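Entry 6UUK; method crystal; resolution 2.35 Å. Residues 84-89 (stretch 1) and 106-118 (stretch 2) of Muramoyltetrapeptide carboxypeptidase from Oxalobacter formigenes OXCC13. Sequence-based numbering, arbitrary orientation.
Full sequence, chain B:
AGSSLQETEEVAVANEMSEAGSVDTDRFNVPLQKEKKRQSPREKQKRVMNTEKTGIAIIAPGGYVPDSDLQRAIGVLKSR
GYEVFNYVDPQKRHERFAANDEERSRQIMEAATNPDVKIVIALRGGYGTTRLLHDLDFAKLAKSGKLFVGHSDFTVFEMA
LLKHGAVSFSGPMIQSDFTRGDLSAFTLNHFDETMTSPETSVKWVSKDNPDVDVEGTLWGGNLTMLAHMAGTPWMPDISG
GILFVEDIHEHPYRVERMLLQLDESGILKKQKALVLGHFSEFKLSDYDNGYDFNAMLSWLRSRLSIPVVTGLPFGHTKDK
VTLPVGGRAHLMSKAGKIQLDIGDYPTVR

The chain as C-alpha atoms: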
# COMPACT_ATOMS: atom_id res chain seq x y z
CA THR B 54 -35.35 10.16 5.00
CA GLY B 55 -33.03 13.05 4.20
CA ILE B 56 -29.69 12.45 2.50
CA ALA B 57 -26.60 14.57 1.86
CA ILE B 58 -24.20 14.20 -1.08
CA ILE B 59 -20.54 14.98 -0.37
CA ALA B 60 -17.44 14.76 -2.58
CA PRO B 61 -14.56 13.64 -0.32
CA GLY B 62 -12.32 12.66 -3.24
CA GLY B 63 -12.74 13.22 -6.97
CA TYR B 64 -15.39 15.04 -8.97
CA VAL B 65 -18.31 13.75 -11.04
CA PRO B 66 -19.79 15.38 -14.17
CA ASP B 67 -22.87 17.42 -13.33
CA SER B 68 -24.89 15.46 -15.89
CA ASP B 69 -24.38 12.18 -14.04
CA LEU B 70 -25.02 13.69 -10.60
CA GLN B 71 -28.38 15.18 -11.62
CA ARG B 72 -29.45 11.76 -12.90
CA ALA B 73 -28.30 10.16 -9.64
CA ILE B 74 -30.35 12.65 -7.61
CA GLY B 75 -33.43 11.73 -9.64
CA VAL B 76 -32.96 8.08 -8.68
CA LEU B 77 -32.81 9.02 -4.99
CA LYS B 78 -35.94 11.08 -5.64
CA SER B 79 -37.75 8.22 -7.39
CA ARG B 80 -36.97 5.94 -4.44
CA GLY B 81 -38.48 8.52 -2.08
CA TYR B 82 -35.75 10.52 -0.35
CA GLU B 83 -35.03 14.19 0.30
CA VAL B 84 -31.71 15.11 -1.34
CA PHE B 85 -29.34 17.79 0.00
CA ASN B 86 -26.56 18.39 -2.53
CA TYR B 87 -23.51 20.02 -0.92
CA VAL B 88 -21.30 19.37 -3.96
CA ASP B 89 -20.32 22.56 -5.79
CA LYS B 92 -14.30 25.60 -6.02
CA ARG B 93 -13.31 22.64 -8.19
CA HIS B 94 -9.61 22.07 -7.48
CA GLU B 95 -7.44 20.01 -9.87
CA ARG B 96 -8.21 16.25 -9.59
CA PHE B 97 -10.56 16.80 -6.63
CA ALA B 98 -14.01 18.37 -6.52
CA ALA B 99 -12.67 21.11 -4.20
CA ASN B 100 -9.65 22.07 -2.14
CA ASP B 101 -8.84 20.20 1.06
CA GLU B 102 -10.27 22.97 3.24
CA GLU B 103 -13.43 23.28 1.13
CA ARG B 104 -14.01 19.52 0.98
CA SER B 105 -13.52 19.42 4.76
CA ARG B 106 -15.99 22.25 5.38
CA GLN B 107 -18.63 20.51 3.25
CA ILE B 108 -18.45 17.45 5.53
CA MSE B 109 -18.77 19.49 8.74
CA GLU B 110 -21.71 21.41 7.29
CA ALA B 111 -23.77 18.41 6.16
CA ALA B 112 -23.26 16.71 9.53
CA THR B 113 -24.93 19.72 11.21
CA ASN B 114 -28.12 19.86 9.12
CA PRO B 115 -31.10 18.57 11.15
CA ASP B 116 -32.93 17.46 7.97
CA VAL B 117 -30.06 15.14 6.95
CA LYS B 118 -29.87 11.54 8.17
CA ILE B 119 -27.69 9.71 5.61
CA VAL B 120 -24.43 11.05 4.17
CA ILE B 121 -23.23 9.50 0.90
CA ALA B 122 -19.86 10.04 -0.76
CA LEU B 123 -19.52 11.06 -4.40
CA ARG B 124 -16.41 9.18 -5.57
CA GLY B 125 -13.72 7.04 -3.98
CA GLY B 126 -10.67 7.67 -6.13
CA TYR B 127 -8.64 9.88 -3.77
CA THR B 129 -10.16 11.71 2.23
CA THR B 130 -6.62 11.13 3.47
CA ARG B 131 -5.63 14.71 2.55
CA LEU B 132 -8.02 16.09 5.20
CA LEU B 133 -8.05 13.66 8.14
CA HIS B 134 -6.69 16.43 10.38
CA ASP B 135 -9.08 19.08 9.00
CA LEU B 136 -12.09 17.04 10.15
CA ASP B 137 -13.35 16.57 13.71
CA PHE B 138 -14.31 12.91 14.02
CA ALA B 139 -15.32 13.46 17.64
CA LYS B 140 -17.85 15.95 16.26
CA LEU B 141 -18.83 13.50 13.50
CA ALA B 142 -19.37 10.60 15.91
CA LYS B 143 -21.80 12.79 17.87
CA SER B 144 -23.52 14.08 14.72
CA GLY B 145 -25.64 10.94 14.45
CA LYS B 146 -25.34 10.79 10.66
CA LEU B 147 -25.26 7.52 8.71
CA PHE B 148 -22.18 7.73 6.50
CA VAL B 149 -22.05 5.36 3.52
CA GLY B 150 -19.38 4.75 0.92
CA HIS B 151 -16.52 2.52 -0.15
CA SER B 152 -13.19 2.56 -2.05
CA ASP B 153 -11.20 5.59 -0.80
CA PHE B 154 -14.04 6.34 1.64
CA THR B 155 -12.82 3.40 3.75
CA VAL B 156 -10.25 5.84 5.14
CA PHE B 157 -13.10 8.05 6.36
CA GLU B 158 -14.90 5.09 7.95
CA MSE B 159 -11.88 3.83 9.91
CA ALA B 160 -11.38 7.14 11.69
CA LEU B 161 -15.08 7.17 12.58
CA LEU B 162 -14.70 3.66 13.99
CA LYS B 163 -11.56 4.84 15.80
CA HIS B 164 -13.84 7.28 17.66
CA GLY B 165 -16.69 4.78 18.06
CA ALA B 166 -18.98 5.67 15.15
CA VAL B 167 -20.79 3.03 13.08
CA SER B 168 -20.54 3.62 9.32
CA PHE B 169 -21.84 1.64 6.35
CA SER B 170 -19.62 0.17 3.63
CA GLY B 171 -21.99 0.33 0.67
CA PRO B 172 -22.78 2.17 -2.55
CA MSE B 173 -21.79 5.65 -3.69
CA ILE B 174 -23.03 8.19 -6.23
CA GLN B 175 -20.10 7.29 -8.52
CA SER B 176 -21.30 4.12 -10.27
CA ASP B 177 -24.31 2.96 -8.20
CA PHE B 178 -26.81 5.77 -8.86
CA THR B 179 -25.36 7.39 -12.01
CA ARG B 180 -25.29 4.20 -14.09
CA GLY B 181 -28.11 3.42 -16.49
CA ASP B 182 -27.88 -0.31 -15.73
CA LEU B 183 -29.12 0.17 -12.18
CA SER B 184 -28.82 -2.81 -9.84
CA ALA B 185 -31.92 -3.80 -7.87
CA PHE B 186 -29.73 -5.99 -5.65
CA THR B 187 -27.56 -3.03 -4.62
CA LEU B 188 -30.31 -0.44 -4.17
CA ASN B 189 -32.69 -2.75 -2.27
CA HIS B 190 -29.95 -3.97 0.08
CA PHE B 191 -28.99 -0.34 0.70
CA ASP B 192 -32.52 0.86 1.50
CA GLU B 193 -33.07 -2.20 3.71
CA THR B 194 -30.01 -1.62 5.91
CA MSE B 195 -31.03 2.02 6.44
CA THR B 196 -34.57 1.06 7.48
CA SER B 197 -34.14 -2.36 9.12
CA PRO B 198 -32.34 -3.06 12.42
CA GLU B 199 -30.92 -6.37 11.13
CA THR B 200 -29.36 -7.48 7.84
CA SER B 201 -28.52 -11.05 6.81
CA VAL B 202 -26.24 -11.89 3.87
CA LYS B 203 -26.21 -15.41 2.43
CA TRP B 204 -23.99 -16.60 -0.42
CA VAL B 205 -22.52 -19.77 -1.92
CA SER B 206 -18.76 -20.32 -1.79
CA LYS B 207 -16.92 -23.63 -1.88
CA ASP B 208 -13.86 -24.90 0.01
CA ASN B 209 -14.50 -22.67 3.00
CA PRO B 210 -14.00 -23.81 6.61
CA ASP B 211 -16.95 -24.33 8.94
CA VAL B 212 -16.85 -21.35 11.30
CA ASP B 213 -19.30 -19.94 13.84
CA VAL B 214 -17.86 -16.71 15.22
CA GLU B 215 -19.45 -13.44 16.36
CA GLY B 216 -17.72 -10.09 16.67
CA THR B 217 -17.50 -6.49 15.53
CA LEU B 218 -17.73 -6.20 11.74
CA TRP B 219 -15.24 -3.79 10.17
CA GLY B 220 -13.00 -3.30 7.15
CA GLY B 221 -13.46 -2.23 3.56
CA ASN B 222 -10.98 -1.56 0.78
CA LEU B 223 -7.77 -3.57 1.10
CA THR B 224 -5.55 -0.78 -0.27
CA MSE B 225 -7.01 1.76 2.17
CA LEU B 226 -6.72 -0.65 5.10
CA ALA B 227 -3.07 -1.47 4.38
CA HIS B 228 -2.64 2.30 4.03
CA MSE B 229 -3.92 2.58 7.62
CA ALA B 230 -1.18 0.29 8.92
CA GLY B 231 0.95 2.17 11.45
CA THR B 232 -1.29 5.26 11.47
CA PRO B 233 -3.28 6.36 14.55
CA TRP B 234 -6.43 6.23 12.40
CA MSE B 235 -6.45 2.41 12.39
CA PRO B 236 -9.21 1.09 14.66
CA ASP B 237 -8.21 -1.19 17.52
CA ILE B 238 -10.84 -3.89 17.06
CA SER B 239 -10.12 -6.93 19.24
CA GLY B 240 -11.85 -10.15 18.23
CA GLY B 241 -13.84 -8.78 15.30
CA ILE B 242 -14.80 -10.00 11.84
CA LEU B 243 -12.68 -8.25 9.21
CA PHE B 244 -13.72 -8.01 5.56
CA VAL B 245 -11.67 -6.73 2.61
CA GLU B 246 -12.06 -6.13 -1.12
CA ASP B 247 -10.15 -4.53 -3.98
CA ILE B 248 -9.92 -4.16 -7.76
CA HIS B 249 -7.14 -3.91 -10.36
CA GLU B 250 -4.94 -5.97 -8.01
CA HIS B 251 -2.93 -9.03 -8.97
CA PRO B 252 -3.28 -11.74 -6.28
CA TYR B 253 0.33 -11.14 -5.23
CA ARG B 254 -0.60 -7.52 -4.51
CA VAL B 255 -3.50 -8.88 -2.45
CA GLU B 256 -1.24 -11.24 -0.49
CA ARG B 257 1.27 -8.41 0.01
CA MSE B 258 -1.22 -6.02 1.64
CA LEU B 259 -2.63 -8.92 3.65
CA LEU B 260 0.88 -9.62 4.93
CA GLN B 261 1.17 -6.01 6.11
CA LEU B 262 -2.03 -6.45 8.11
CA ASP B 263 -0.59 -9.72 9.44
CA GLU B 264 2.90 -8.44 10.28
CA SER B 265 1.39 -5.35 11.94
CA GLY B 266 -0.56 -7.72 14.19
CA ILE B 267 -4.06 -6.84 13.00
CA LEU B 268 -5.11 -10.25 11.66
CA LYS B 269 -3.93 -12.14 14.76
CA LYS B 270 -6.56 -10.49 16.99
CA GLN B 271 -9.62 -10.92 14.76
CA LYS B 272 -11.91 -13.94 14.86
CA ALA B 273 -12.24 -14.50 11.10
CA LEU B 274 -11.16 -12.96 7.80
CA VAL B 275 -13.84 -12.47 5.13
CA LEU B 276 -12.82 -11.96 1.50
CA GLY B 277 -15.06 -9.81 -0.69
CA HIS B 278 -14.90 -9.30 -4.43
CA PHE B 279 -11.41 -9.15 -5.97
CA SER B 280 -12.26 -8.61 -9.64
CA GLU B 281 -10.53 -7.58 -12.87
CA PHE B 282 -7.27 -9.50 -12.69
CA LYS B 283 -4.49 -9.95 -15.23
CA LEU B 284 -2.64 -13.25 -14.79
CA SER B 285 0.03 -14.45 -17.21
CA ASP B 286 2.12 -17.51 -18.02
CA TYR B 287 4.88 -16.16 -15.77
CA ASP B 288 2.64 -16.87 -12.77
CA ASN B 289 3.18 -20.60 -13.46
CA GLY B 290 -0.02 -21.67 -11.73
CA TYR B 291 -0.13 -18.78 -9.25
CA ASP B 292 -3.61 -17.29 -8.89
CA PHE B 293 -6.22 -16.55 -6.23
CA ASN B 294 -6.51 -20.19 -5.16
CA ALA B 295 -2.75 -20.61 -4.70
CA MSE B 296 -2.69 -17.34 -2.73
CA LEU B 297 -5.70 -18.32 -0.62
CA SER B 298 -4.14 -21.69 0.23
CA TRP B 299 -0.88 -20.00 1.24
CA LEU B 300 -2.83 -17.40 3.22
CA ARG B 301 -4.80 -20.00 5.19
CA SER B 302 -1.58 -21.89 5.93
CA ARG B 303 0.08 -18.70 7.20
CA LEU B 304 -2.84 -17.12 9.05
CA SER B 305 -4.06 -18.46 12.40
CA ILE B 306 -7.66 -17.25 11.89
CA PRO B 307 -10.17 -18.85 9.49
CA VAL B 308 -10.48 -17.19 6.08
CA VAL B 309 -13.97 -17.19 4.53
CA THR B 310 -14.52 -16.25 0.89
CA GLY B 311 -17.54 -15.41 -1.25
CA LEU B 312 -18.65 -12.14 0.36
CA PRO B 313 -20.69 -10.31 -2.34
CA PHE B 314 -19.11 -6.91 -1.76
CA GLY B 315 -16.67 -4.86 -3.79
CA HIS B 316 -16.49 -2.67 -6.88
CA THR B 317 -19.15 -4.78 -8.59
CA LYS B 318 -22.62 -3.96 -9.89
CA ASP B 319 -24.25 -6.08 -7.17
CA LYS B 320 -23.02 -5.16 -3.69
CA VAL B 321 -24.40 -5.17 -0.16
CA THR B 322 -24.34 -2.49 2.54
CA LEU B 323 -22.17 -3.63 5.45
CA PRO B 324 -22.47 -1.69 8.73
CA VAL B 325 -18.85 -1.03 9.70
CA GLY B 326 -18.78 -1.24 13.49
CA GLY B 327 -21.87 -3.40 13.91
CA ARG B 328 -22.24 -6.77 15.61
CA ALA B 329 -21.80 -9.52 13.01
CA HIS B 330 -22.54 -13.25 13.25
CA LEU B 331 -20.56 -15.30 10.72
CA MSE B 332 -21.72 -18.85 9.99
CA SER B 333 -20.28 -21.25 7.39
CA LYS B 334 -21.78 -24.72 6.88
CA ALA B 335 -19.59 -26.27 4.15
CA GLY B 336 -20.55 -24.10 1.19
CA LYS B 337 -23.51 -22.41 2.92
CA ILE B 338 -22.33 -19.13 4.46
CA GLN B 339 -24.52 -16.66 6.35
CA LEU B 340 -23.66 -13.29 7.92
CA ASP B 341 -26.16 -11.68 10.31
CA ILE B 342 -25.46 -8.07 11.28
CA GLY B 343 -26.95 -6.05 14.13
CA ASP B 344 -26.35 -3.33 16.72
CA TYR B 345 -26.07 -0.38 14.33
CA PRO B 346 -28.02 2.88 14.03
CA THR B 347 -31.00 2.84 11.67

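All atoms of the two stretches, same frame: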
# COMPACT_ATOMS: atom_id res chain seq x y z
N VAL B 84 -33.12 14.97 -0.98
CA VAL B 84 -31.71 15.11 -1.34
C VAL B 84 -31.21 16.49 -0.94
O VAL B 84 -31.89 17.50 -1.18
CB VAL B 84 -31.49 14.86 -2.84
CG1 VAL B 84 -30.01 14.86 -3.18
CG2 VAL B 84 -32.15 13.55 -3.26
N PHE B 85 -30.03 16.54 -0.34
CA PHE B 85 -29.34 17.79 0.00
C PHE B 85 -27.96 17.74 -0.64
O PHE B 85 -27.05 17.08 -0.12
CB PHE B 85 -29.25 17.97 1.52
CG PHE B 85 -30.57 18.16 2.19
CD1 PHE B 85 -31.08 19.44 2.38
CD2 PHE B 85 -31.31 17.08 2.63
CE1 PHE B 85 -32.30 19.63 3.00
CE2 PHE B 85 -32.53 17.26 3.25
CZ PHE B 85 -33.03 18.53 3.44
N ASN B 86 -27.80 18.43 -1.76
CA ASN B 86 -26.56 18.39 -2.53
C ASN B 86 -25.62 19.49 -2.03
O ASN B 86 -25.87 20.68 -2.26
CB ASN B 86 -26.84 18.55 -4.02
CG ASN B 86 -25.60 18.36 -4.87
OD1 ASN B 86 -24.66 17.66 -4.48
ND2 ASN B 86 -25.59 18.99 -6.04
N TYR B 87 -24.55 19.09 -1.35
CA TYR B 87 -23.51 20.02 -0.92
C TYR B 87 -22.37 20.13 -1.92
O TYR B 87 -21.48 20.97 -1.72
CB TYR B 87 -22.95 19.59 0.44
CG TYR B 87 -23.86 19.90 1.61
CD1 TYR B 87 -23.63 21.02 2.41
CD2 TYR B 87 -24.93 19.08 1.93
CE1 TYR B 87 -24.46 21.31 3.48
CE2 TYR B 87 -25.76 19.36 3.00
CZ TYR B 87 -25.52 20.48 3.77
OH TYR B 87 -26.34 20.76 4.83
N VAL B 88 -22.37 19.33 -2.98
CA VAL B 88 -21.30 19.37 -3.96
C VAL B 88 -21.43 20.63 -4.80
O VAL B 88 -22.53 20.98 -5.26
CB VAL B 88 -21.32 18.11 -4.84
CG1 VAL B 88 -20.10 18.07 -5.75
CG2 VAL B 88 -21.38 16.86 -3.96
N ASP B 89 -20.32 21.33 -5.01
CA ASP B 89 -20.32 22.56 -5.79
C ASP B 89 -19.89 22.29 -7.23
O ASP B 89 -18.72 22.42 -7.57
CB ASP B 89 -19.39 23.59 -5.14
CG ASP B 89 -19.73 25.02 -5.55
OD1 ASP B 89 -20.27 25.21 -6.65
OD2 ASP B 89 -19.45 25.94 -4.76
N ARG B 106 -14.88 21.44 4.90
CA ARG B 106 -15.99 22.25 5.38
C ARG B 106 -17.33 21.68 4.93
O ARG B 106 -18.32 21.77 5.67
CB ARG B 106 -15.84 23.69 4.90
CG ARG B 106 -16.86 24.65 5.50
CD ARG B 106 -17.00 25.89 4.64
NE ARG B 106 -17.41 25.55 3.28
CZ ARG B 106 -18.67 25.33 2.91
NH1 ARG B 106 -19.65 25.41 3.81
NH2 ARG B 106 -18.95 25.02 1.65
N GLN B 107 -17.39 21.09 3.74
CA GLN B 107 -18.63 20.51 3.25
C GLN B 107 -19.05 19.27 4.04
O GLN B 107 -20.23 18.92 4.04
CB GLN B 107 -18.51 20.16 1.77
CG GLN B 107 -18.32 21.37 0.86
CD GLN B 107 -18.05 20.99 -0.58
OE1 GLN B 107 -18.12 19.82 -0.95
NE2 GLN B 107 -17.72 21.98 -1.40
N ILE B 108 -18.10 18.60 4.71
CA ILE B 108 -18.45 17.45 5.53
C ILE B 108 -18.94 17.90 6.90
O ILE B 108 -19.86 17.30 7.48
CB ILE B 108 -17.25 16.49 5.64
CG1 ILE B 108 -16.71 16.15 4.26
CG2 ILE B 108 -17.66 15.21 6.36
CD1 ILE B 108 -15.51 15.23 4.28
N MSE B 109 -18.36 18.96 7.44
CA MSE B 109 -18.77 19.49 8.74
C MSE B 109 -20.13 20.17 8.64
O MSE B 109 -20.88 20.21 9.62
CB MSE B 109 -17.73 20.48 9.27
CG MSE B 109 -16.34 19.91 9.46
SE MSE B 109 -16.28 18.35 10.62
CE MSE B 109 -16.24 16.96 9.25
N GLU B 110 -20.45 20.70 7.46
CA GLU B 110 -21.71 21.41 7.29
C GLU B 110 -22.88 20.46 7.12
O GLU B 110 -23.96 20.68 7.68
CB GLU B 110 -21.61 22.36 6.09
CG GLU B 110 -22.61 23.50 6.12
CD GLU B 110 -22.48 24.43 4.92
OE1 GLU B 110 -22.91 24.04 3.82
OE2 GLU B 110 -21.93 25.54 5.09
N ALA B 111 -22.69 19.38 6.35
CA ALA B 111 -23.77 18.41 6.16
C ALA B 111 -24.06 17.64 7.43
O ALA B 111 -25.21 17.23 7.65
CB ALA B 111 -23.42 17.46 5.02
N ALA B 112 -23.05 17.42 8.27
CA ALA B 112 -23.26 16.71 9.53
C ALA B 112 -23.98 17.56 10.57
O ALA B 112 -24.30 17.04 11.65
CB ALA B 112 -21.91 16.24 10.09
N THR B 113 -24.24 18.83 10.29
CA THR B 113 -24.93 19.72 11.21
C THR B 113 -26.34 20.07 10.75
O THR B 113 -27.03 20.83 11.44
CB THR B 113 -24.12 21.00 11.42
OG1 THR B 113 -23.81 21.59 10.15
CG2 THR B 113 -22.83 20.70 12.17
N ASN B 114 -26.78 19.55 9.61
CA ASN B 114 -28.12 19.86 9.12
C ASN B 114 -29.14 18.93 9.77
O ASN B 114 -29.01 17.70 9.64
CB ASN B 114 -28.17 19.72 7.60
CG ASN B 114 -29.43 20.30 7.00
OD1 ASN B 114 -30.46 19.62 6.90
ND2 ASN B 114 -29.37 21.57 6.61
N PRO B 115 -30.14 19.45 10.47
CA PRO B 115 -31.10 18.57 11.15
C PRO B 115 -31.96 17.75 10.20
O PRO B 115 -32.50 16.72 10.61
CB PRO B 115 -31.96 19.54 11.97
CG PRO B 115 -31.15 20.80 12.06
CD PRO B 115 -30.38 20.87 10.78
N ASP B 116 -32.12 18.18 8.95
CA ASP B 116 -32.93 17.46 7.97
C ASP B 116 -32.17 16.36 7.26
O ASP B 116 -32.75 15.68 6.40
CB ASP B 116 -33.50 18.44 6.94
CG ASP B 116 -34.29 19.57 7.58
OD1 ASP B 116 -34.97 19.32 8.60
OD2 ASP B 116 -34.22 20.71 7.08
N VAL B 117 -30.90 16.15 7.59
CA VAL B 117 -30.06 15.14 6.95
C VAL B 117 -29.90 13.97 7.91
O VAL B 117 -29.62 14.16 9.10
CB VAL B 117 -28.70 15.72 6.54
CG1 VAL B 117 -27.74 14.61 6.15
CG2 VAL B 117 -28.86 16.71 5.40
N LYS B 118 -30.06 12.76 7.39
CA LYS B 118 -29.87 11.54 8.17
C LYS B 118 -28.80 10.62 7.60
O LYS B 118 -28.07 10.00 8.37
CB LYS B 118 -31.20 10.78 8.28
CG LYS B 118 -31.19 9.64 9.29
CD LYS B 118 -32.60 9.12 9.53
CE LYS B 118 -33.52 10.23 10.03
NZ LYS B 118 -34.91 9.75 10.25

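Two aromatic side chains, Tyr87 and Phe85, carry most of this contact. They alternate along stretch 1: Val84 and Asn86 make no contact with stretch 2, whereas Phe85, in the strand, and Tyr87, just beyond it, direct their CA-to-CB bonds toward it. No hydrogen bond crosses between the stretches, so the 430 Å² of buried surface rests on packing.

Tyr87 has the largest share. With chi1 in the m well, its ring packs against the helix of stretch 2, with Ala111 over one face. Ala111 CB sits 3.8 Å from the centroid of the Tyr87 ring and only 18° off the ring normal, a CH-pi arrangement, and Tyr87 CZ comes within 3.6 Å of Ala111 CA. Alanine suits this position because its small side chain lets the flat ring approach the helix backbone itself. At the ring edge, near its plane, Tyr87 CE1 lies 3.2 Å from Glu110 OE1. An edge is a reasonable place for a carboxylate oxygen, since the ring hydrogens there carry partial positive charge. Glu110 is further held by a salt bridge to Arg106, with Glu110 OE2 2.6 Å from Arg106 NH1, which steadies its carboxylate one helical turn along. The tyrosine hydroxyl reaches past the helix to the turn that follows, where Tyr87 OH packs 3.5 Å from Asn114 CB.

Phe85 fills the next place along, against the loop. Its ring meets Val117 through an apolar contact, Phe85 CD2 to Val117 CG2 at 3.7 Å, and approaches Asp116 by both backbone and side chain: Phe85 CE2 is 3.5 Å from Asp116 O, and Phe85 CZ is 3.5 Å from Asp116 CB. A broad apolar ring can cover such a mixed surface without needing a polar partner. Over one face lies Asn114 OD1, 4.3 Å from Phe85 CE1. Asn114 OD1 also accepts a weak hydrogen bond from Asp116 N at 3.0 Å, and Val117 N donates to Asn114 O at 3.2 Å, closing a type I turn. Asn114 thus helps shape the loop on which Phe85 rests, while its CB meets the tyrosine hydroxyl.

Gln107 completes the contact from the helix. Its CA-to-CB bond points sideways, but the extended side chain, with chi2 t, brings its amide nearer, placing Gln107 CD 3.6 Å from Tyr87 O. This is a packing contact; the amide nitrogen, Gln107 NE2, is hydrogen-bonded elsewhere in the structure. A long polar side chain can therefore lie against the backbone here while the NE2 of this buried residue remains satisfied.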